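Local coordinates for malonyl CoA-acyl carrier protein transacylase (Mycobacterium tuberculosis, PDB 2QC3) that transfers the malonyl group from malonyl-CoA to the holo acyl carrier protein, supplying malonyl-ACP for fatty acid biosynthesis, at residues A[132-138]-A[182-188]; A[102-106]-A[212-216]; A[15-19]-A[63-67]; A[74-80]-A[297-301]. One frame throughout, in Å; residues are numbered along the deposited sequence.

Contact 1. Residues A[132-138]-A[182-188]; sequences MSAVLGG and KARVRAL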
# COMPACT_ATOMS: atom_id res chain seq x y z
N MET A 132 13.83 7.89 1.26
CA MET A 132 13.75 6.54 1.79
C MET A 132 14.79 5.70 1.07
O MET A 132 15.09 5.94 -0.10
CB MET A 132 12.36 5.94 1.54
CG MET A 132 11.21 6.71 2.17
SD MET A 132 9.64 5.97 1.78
CE MET A 132 9.40 4.91 3.23
N SER A 133 15.35 4.73 1.77
CA SER A 133 16.35 3.85 1.19
C SER A 133 16.12 2.46 1.72
O SER A 133 15.99 2.26 2.94
CB SER A 133 17.77 4.30 1.54
OG SER A 133 18.10 5.54 0.94
N ALA A 134 16.05 1.50 0.81
CA ALA A 134 15.87 0.13 1.20
C ALA A 134 17.21 -0.33 1.76
O ALA A 134 18.27 0.12 1.31
CB ALA A 134 15.49 -0.72 -0.02
N VAL A 135 17.16 -1.19 2.77
CA VAL A 135 18.38 -1.74 3.35
C VAL A 135 18.12 -3.24 3.40
O VAL A 135 17.28 -3.71 4.16
CB VAL A 135 18.63 -1.22 4.78
CG1 VAL A 135 19.91 -1.84 5.33
CG2 VAL A 135 18.73 0.31 4.78
N LEU A 136 18.84 -3.98 2.56
CA LEU A 136 18.66 -5.42 2.50
C LEU A 136 19.85 -6.17 3.08
O LEU A 136 21.00 -5.82 2.83
CB LEU A 136 18.42 -5.86 1.06
CG LEU A 136 17.18 -5.27 0.38
CD1 LEU A 136 16.95 -5.95 -0.97
CD2 LEU A 136 15.97 -5.46 1.28
N GLY A 137 19.56 -7.20 3.87
CA GLY A 137 20.61 -7.99 4.48
C GLY A 137 21.25 -7.31 5.68
O GLY A 137 20.69 -6.37 6.25
N GLY A 138 22.44 -7.78 6.04
CA GLY A 138 23.14 -7.23 7.18
C GLY A 138 22.59 -7.80 8.46
O GLY A 138 21.55 -8.47 8.45
N LYS A 182 27.57 -6.37 5.26
CA LYS A 182 26.66 -7.21 4.49
C LYS A 182 25.33 -6.59 4.08
O LYS A 182 24.58 -7.18 3.30
CB LYS A 182 26.38 -8.50 5.26
CG LYS A 182 27.53 -9.49 5.29
CD LYS A 182 27.15 -10.75 6.07
CE LYS A 182 28.11 -11.91 5.82
NZ LYS A 182 29.50 -11.63 6.25
N ALA A 183 25.03 -5.40 4.59
CA ALA A 183 23.78 -4.72 4.26
C ALA A 183 23.91 -3.89 2.98
O ALA A 183 24.86 -3.14 2.81
CB ALA A 183 23.34 -3.83 5.42
N ARG A 184 22.93 -4.04 2.10
CA ARG A 184 22.89 -3.31 0.84
C ARG A 184 21.94 -2.14 1.04
O ARG A 184 20.81 -2.32 1.49
CB ARG A 184 22.36 -4.20 -0.28
CG ARG A 184 23.36 -5.18 -0.85
CD ARG A 184 22.63 -6.38 -1.44
NE ARG A 184 21.47 -5.98 -2.22
CZ ARG A 184 20.36 -6.71 -2.34
NH1 ARG A 184 20.26 -7.88 -1.72
NH2 ARG A 184 19.35 -6.26 -3.07
N VAL A 185 22.39 -0.94 0.69
CA VAL A 185 21.57 0.25 0.83
C VAL A 185 21.25 0.80 -0.54
O VAL A 185 22.16 1.09 -1.32
CB VAL A 185 22.30 1.33 1.65
CG1 VAL A 185 21.43 2.59 1.73
CG2 VAL A 185 22.61 0.80 3.04
N ARG A 186 19.97 0.94 -0.83
CA ARG A 186 19.54 1.48 -2.11
C ARG A 186 18.50 2.58 -1.93
O ARG A 186 17.40 2.33 -1.43
CB ARG A 186 18.95 0.37 -2.99
CG ARG A 186 17.69 -0.27 -2.42
CD ARG A 186 17.06 -1.23 -3.43
NE ARG A 186 16.67 -0.54 -4.65
CZ ARG A 186 15.41 -0.40 -5.06
NH1 ARG A 186 14.42 -0.92 -4.35
NH2 ARG A 186 15.14 0.26 -6.18
N ALA A 187 18.86 3.79 -2.34
CA ALA A 187 17.96 4.93 -2.24
C ALA A 187 16.76 4.65 -3.13
O ALA A 187 16.93 4.19 -4.26
CB ALA A 187 18.66 6.19 -2.70
N LEU A 188 15.56 4.91 -2.62
CA LEU A 188 14.36 4.67 -3.40
C LEU A 188 13.94 5.95 -4.12
O LEU A 188 14.22 7.06 -3.66
CB LEU A 188 13.23 4.18 -2.49
CG LEU A 188 13.56 2.92 -1.69
CD1 LEU A 188 12.45 2.65 -0.70
CD2 LEU A 188 13.76 1.72 -2.64
O HOH W 1 14.34 8.77 -1.47

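Contact 2. Residues A[102-106]-A[212-216]; sequences AGVIA and NIATA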
# COMPACT_ATOMS: atom_id res chain seq x y z
N ALA A 102 -12.35 -4.46 2.31
CA ALA A 102 -12.97 -4.94 3.54
C ALA A 102 -14.27 -4.22 3.89
O ALA A 102 -14.79 -4.38 5.00
CB ALA A 102 -11.98 -4.82 4.70
N GLY A 103 -14.77 -3.40 2.97
CA GLY A 103 -16.03 -2.71 3.18
C GLY A 103 -16.09 -1.53 4.14
O GLY A 103 -17.18 -1.10 4.52
N VAL A 104 -14.95 -0.98 4.53
CA VAL A 104 -14.95 0.15 5.44
C VAL A 104 -15.32 1.44 4.73
O VAL A 104 -16.00 2.30 5.30
CB VAL A 104 -13.58 0.29 6.13
CG1 VAL A 104 -13.54 1.56 6.97
CG2 VAL A 104 -13.33 -0.92 7.01
N ILE A 105 -14.88 1.57 3.48
CA ILE A 105 -15.15 2.77 2.69
C ILE A 105 -15.51 2.41 1.25
O ILE A 105 -15.08 1.38 0.74
CB ILE A 105 -13.93 3.72 2.67
CG1 ILE A 105 -12.69 2.96 2.18
CG2 ILE A 105 -13.69 4.31 4.06
CD1 ILE A 105 -11.42 3.81 2.13
N ALA A 106 -16.28 3.28 0.60
CA ALA A 106 -16.68 3.08 -0.79
C ALA A 106 -15.47 3.28 -1.70
O ALA A 106 -14.56 4.02 -1.35
CB ALA A 106 -17.79 4.07 -1.18
N ASN A 212 -14.65 13.18 6.98
CA ASN A 212 -15.86 13.54 6.24
C ASN A 212 -16.40 12.41 5.36
O ASN A 212 -17.46 12.54 4.76
CB ASN A 212 -15.59 14.77 5.37
CG ASN A 212 -15.64 16.05 6.16
OD1 ASN A 212 -16.72 16.54 6.51
ND2 ASN A 212 -14.48 16.61 6.47
N ILE A 213 -15.65 11.32 5.28
CA ILE A 213 -16.05 10.17 4.46
C ILE A 213 -16.99 9.25 5.23
O ILE A 213 -16.82 9.04 6.43
CB ILE A 213 -14.81 9.35 4.03
CG1 ILE A 213 -13.93 10.20 3.11
CG2 ILE A 213 -15.24 8.08 3.32
CD1 ILE A 213 -12.58 9.57 2.82
N ALA A 214 -17.99 8.70 4.54
CA ALA A 214 -18.93 7.77 5.16
C ALA A 214 -18.21 6.43 5.33
O ALA A 214 -17.61 5.91 4.39
CB ALA A 214 -20.17 7.60 4.28
N THR A 215 -18.29 5.85 6.52
CA THR A 215 -17.63 4.58 6.79
C THR A 215 -18.57 3.53 7.35
O THR A 215 -19.72 3.80 7.68
CB THR A 215 -16.48 4.76 7.80
OG1 THR A 215 -17.01 5.21 9.05
CG2 THR A 215 -15.47 5.79 7.28
N ALA A 216 -18.06 2.31 7.45
CA ALA A 216 -18.82 1.18 7.98
C ALA A 216 -17.84 0.22 8.62
O ALA A 216 -16.65 0.21 8.27
CB ALA A 216 -19.58 0.49 6.87
O HOH W 2 -17.29 5.85 1.78

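Contact 3. Residues A[15-19]-A[63-67]; sequences EGMLS and LIVAA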
# COMPACT_ATOMS: atom_id res chain seq x y z
N GLU A 15 3.54 2.57 -16.25
CA GLU A 15 2.75 3.14 -17.33
C GLU A 15 1.85 2.08 -17.98
O GLU A 15 2.23 0.92 -18.13
CB GLU A 15 3.66 3.78 -18.38
CG GLU A 15 4.81 2.91 -18.86
CD GLU A 15 5.77 3.65 -19.77
OE1 GLU A 15 6.38 4.65 -19.33
OE2 GLU A 15 5.91 3.24 -20.95
N GLY A 16 0.64 2.50 -18.34
CA GLY A 16 -0.31 1.59 -18.96
C GLY A 16 -0.88 0.54 -18.02
O GLY A 16 -1.54 -0.39 -18.46
N MET A 17 -0.62 0.69 -16.72
CA MET A 17 -1.10 -0.26 -15.72
C MET A 17 -2.62 -0.48 -15.71
O MET A 17 -3.10 -1.53 -15.29
CB MET A 17 -0.64 0.16 -14.32
CG MET A 17 -1.10 1.54 -13.89
SD MET A 17 -0.40 2.06 -12.30
CE MET A 17 -1.57 1.30 -11.17
N LEU A 18 -3.38 0.50 -16.18
CA LEU A 18 -4.83 0.38 -16.21
C LEU A 18 -5.39 -0.10 -17.55
O LEU A 18 -6.56 -0.50 -17.63
CB LEU A 18 -5.49 1.72 -15.87
CG LEU A 18 -5.36 2.26 -14.45
CD1 LEU A 18 -6.23 3.51 -14.32
CD2 LEU A 18 -5.80 1.21 -13.45
N SER A 19 -4.56 -0.07 -18.59
CA SER A 19 -5.00 -0.49 -19.92
C SER A 19 -5.75 -1.81 -19.95
O SER A 19 -6.88 -1.88 -20.42
CB SER A 19 -3.79 -0.58 -20.86
OG SER A 19 -3.24 0.70 -21.07
N LEU A 63 -3.80 6.33 -8.25
CA LEU A 63 -3.72 5.47 -9.42
C LEU A 63 -3.59 4.02 -8.98
O LEU A 63 -4.27 3.13 -9.51
CB LEU A 63 -2.51 5.89 -10.27
CG LEU A 63 -2.39 5.34 -11.70
CD1 LEU A 63 -3.62 5.71 -12.51
CD2 LEU A 63 -1.13 5.92 -12.33
N ILE A 64 -2.72 3.77 -8.01
CA ILE A 64 -2.53 2.42 -7.49
C ILE A 64 -3.81 1.90 -6.84
O ILE A 64 -4.20 0.75 -7.07
CB ILE A 64 -1.38 2.37 -6.46
CG1 ILE A 64 -0.05 2.61 -7.18
CG2 ILE A 64 -1.36 1.01 -5.74
CD1 ILE A 64 1.12 2.83 -6.24
N VAL A 65 -4.46 2.74 -6.04
CA VAL A 65 -5.70 2.34 -5.39
C VAL A 65 -6.77 2.09 -6.45
O VAL A 65 -7.55 1.15 -6.34
CB VAL A 65 -6.20 3.44 -4.39
CG1 VAL A 65 -7.62 3.12 -3.93
CG2 VAL A 65 -5.28 3.51 -3.18
N ALA A 66 -6.78 2.92 -7.50
CA ALA A 66 -7.75 2.76 -8.58
C ALA A 66 -7.58 1.41 -9.29
O ALA A 66 -8.55 0.71 -9.55
CB ALA A 66 -7.61 3.91 -9.60
N ALA A 67 -6.33 1.06 -9.59
CA ALA A 67 -6.04 -0.21 -10.26
C ALA A 67 -6.49 -1.36 -9.37
O ALA A 67 -7.12 -2.32 -9.84
CB ALA A 67 -4.54 -0.32 -10.52

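Contact 4. Residues A[74-80]-A[297-301]; sequences ELARRCV and LDELA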
# COMPACT_ATOMS: atom_id res chain seq x y z
N GLU A 74 -14.38 -5.97 -10.29
CA GLU A 74 -14.68 -7.05 -11.21
C GLU A 74 -14.78 -8.36 -10.46
O GLU A 74 -15.63 -9.20 -10.76
CB GLU A 74 -13.60 -7.14 -12.29
CG GLU A 74 -13.88 -8.20 -13.34
CD GLU A 74 -15.20 -7.99 -14.06
OE1 GLU A 74 -15.56 -8.85 -14.90
OE2 GLU A 74 -15.89 -6.98 -13.81
N LEU A 75 -13.90 -8.54 -9.48
CA LEU A 75 -13.91 -9.75 -8.68
C LEU A 75 -15.26 -9.80 -7.95
O LEU A 75 -15.86 -10.87 -7.81
CB LEU A 75 -12.75 -9.72 -7.68
CG LEU A 75 -12.25 -11.07 -7.14
CD1 LEU A 75 -11.90 -11.99 -8.31
CD2 LEU A 75 -11.05 -10.87 -6.25
N ALA A 76 -15.74 -8.64 -7.52
CA ALA A 76 -17.02 -8.55 -6.83
C ALA A 76 -18.16 -8.83 -7.80
O ALA A 76 -19.17 -9.43 -7.43
CB ALA A 76 -17.18 -7.16 -6.22
N ARG A 77 -17.98 -8.39 -9.04
CA ARG A 77 -18.98 -8.57 -10.08
C ARG A 77 -19.24 -10.05 -10.38
O ARG A 77 -20.39 -10.49 -10.41
CB ARG A 77 -18.54 -7.84 -11.35
CG ARG A 77 -19.61 -7.73 -12.43
CD ARG A 77 -19.08 -6.93 -13.62
NE ARG A 77 -20.07 -6.78 -14.69
CZ ARG A 77 -21.21 -6.10 -14.57
NH1 ARG A 77 -21.52 -5.50 -13.43
NH2 ARG A 77 -22.05 -6.03 -15.60
N ARG A 78 -18.18 -10.81 -10.59
CA ARG A 78 -18.31 -12.23 -10.90
C ARG A 78 -18.59 -13.09 -9.67
O ARG A 78 -18.78 -14.30 -9.78
CB ARG A 78 -17.04 -12.74 -11.58
CG ARG A 78 -16.65 -11.96 -12.82
CD ARG A 78 -15.29 -12.41 -13.32
NE ARG A 78 -14.90 -11.70 -14.53
CZ ARG A 78 -13.73 -11.87 -15.14
NH1 ARG A 78 -12.85 -12.73 -14.65
NH2 ARG A 78 -13.45 -11.18 -16.24
N CYS A 79 -18.62 -12.47 -8.50
CA CYS A 79 -18.89 -13.18 -7.25
C CYS A 79 -17.97 -14.39 -7.04
O CYS A 79 -18.30 -15.30 -6.29
CB CYS A 79 -20.35 -13.65 -7.22
SG CYS A 79 -21.57 -12.32 -7.39
N VAL A 80 -16.81 -14.39 -7.70
CA VAL A 80 -15.86 -15.49 -7.59
C VAL A 80 -15.51 -15.86 -6.15
O VAL A 80 -15.30 -17.03 -5.84
CB VAL A 80 -14.54 -15.17 -8.35
CG1 VAL A 80 -13.54 -16.29 -8.17
CG2 VAL A 80 -14.83 -14.95 -9.82
N LEU A 297 -8.71 -13.30 -12.73
CA LEU A 297 -9.82 -13.27 -11.80
C LEU A 297 -10.71 -14.51 -11.88
O LEU A 297 -11.77 -14.57 -11.25
CB LEU A 297 -10.65 -12.00 -12.02
CG LEU A 297 -9.87 -10.69 -11.82
CD1 LEU A 297 -10.82 -9.51 -11.87
CD2 LEU A 297 -9.15 -10.72 -10.48
N ASP A 298 -10.28 -15.50 -12.66
CA ASP A 298 -11.03 -16.74 -12.81
C ASP A 298 -10.51 -17.80 -11.85
O ASP A 298 -11.23 -18.28 -10.98
CB ASP A 298 -10.91 -17.25 -14.24
CG ASP A 298 -9.47 -17.35 -14.71
OD1 ASP A 298 -8.79 -16.30 -14.75
OD2 ASP A 298 -9.02 -18.46 -15.03
N GLU A 299 -9.24 -18.16 -12.04
CA GLU A 299 -8.58 -19.17 -11.22
C GLU A 299 -8.83 -18.99 -9.72
O GLU A 299 -8.87 -19.96 -8.97
CB GLU A 299 -7.08 -19.14 -11.48
CG GLU A 299 -6.27 -20.12 -10.65
CD GLU A 299 -6.53 -21.56 -11.03
OE1 GLU A 299 -7.68 -22.02 -10.91
OE2 GLU A 299 -5.57 -22.24 -11.44
N LEU A 300 -8.99 -17.74 -9.30
CA LEU A 300 -9.21 -17.43 -7.89
C LEU A 300 -10.32 -18.28 -7.27
O LEU A 300 -10.27 -18.60 -6.08
CB LEU A 300 -9.54 -15.95 -7.73
CG LEU A 300 -8.50 -14.97 -8.29
CD1 LEU A 300 -8.88 -13.55 -7.90
CD2 LEU A 300 -7.11 -15.31 -7.75
N ALA A 301 -11.31 -18.65 -8.07
CA ALA A 301 -12.41 -19.47 -7.59
C ALA A 301 -11.92 -20.86 -7.20
O ALA A 301 -12.10 -21.31 -6.07
CB ALA A 301 -13.49 -19.59 -8.66

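Contact 1. Residues A[132-138]-A[182-188]
K182 is exposed and extends towards solvent, as suits a lysine. A183 places its small CB 4.0 Å from V135 CG1; a CB on G138, at positive phi, would collide with it. R184 pairs with L136 (R184 N to L136 O 2.7 Å, L136 N to R184 O 2.8 Å), and L136 CB lies over one face of the guanidinium. This is the edge of the mixed sheet in the smaller, ferredoxin-like subdomain of the malonyltransferase fold, with 184-187 outermost. V185 sits opposite V135 in a non-hydrogen-bonded pair (CG2 to CG2 4.3 Å), and both valines face L175 of helix 169-177. R186 and A134 are again hydrogen-bonded (A134 N to R186 O 2.7 Å), the short alanine suiting the long, exposed arginine, with R186 CG 3.3 Å from A134 CB. A187 and S133 form a close non-hydrogen-bonded pair, S133 OG lying 3.2 Å from A187 CA. L188 N donates to M132 O (2.8 Å); the M132 side chain lies near H195, probably an active-site residue.

Contact 2. Residues A[102-106]-A[212-216]
A Schellman motif ends helix 94-101 here, with G103 as its C-prime residue: the backbone bonds run from V104 N to Y99 O and from G103 N to A100 O. Glycine suits the positive phi, and the chain then turns to run beside 212-216, in the link from helix 203-211 to strand 221-222. Neither segment is a regular strand, yet A216 N donates to V104 O (3.0 Å), V104 CA comes within 3.3 Å of A216 O in a CA-H...O contact, and the small A216 brings CB to 3.7 Å from G103 O. Most side chains, V104, I105 and T215 among them, leave sideways. V104, with chi1 t, brings CG1 to 4.4 Å from T215 CB, and its branched side chain also touches M238 of helix 234-243 and L222. I105 has chi1 p and chi2 t; this places CG2 4.1 Å from CG2 of I213 and 4.0 Å from CG2 of T215, while its CD1 lies more than 5 Å from both. It also packs on I96 and A100 of the helix just ended. I213 (m, t) points toward 102-106 and also reaches L113 of helix 107-125. T215 is p, so its methyl faces I105 and OG1 lies farther from it. A106 is the N-cap residue of helix 107-125; one water accepts from A106 N at 3.0 Å and donates to A214 O at 2.6 Å.

Contact 3. Residues A[15-19]-A[63-67]
Two side chains project from a tight turn and fit against one side of a helix. The turn is type I, from G16 to S19, closed by S19 N donating to G16 O (3.0 Å); G16, at positive phi, is a natural glycine position. M17 and L18 at its centre provide the bumps. M17 points toward 63-67, its flexible, unbranched chain lying along the shallow hollow between L63 and A67, one helical turn apart: CE is 3.7 Å from L63 O and 3.4 Å from A67 CB, and SD rests 3.9 Å from L63 CG. The hollow exists because A67 has only a methyl group, which also lets L18 CD2 come within 3.5 Å of A67 CA. L18 leaves the backbone sideways, but its forked end turns in, CD1 meeting L63 CD1 at 3.9 Å. L63 is thus a bump touched by both M17 and L18. The side chains meet by apolar packing, all of it buried. In the fold, the contact joins the loop between strand 2-7 and helix 27-37 to the long helix 57-77, with P271 beside M17 and A67, I31 of helix 27-37 against L18, and L45 of helix 42-47 against L63.

Contact 4. Residues A[74-80]-A[297-301]
L297 loses the most surface here, 101 Å², and points toward 74-80, at the end of helix 57-77. Its forked tip can touch two helical neighbours: CD1 is 3.6 Å from E74 CG and CD2 meets L75 CD1 at 3.7 Å. E74, though acidic, lends its methylene to this greasy patch while its OE1 forms a salt bridge with R78 NE (2.9 Å); R78 NH1 in turn lies 3.5 Å from L297 CB. The contact docks the C-terminal tail, which follows strand 288-290 at the edge of the parallel sheet of the larger α/β-hydrolase-like subdomain, on a helix of that subdomain. V80 buries 71 Å². The helix has already been left at C79, whose phi is positive, and V80 is directed at the tail: CG2 sits 3.4 Å from L297 O, and CG1 3.3 Å from A301 CB, a small residue that admits the valine. L75, with 55 Å² covered, completes the apolar surface by bringing CD1 to 3.4 Å from L300 CD1.

How the contacts relate
Contacts 3 and 4 share helix 57-77, one on its middle and one on its end, with nearest atoms about 8 Å apart. Contact 2 comes within about 7 Å of contact 3 and about 10 Å of contact 4, nearest atoms in both cases. Contact 1 belongs to the smaller subdomain, across the chain's centre from contacts 2 and 4. The probable catalytic pair, S92 and H195, lies closest to contact 1: the M132 side chain is about 5 Å from that of H195, 7 Å from that of S92 and 5 Å from a bound acetic acid, probably from the crystallisation liquor. I64 of contact 3 is about 8 Å from S92, side chain to side chain; contacts 2 and 4 are remote.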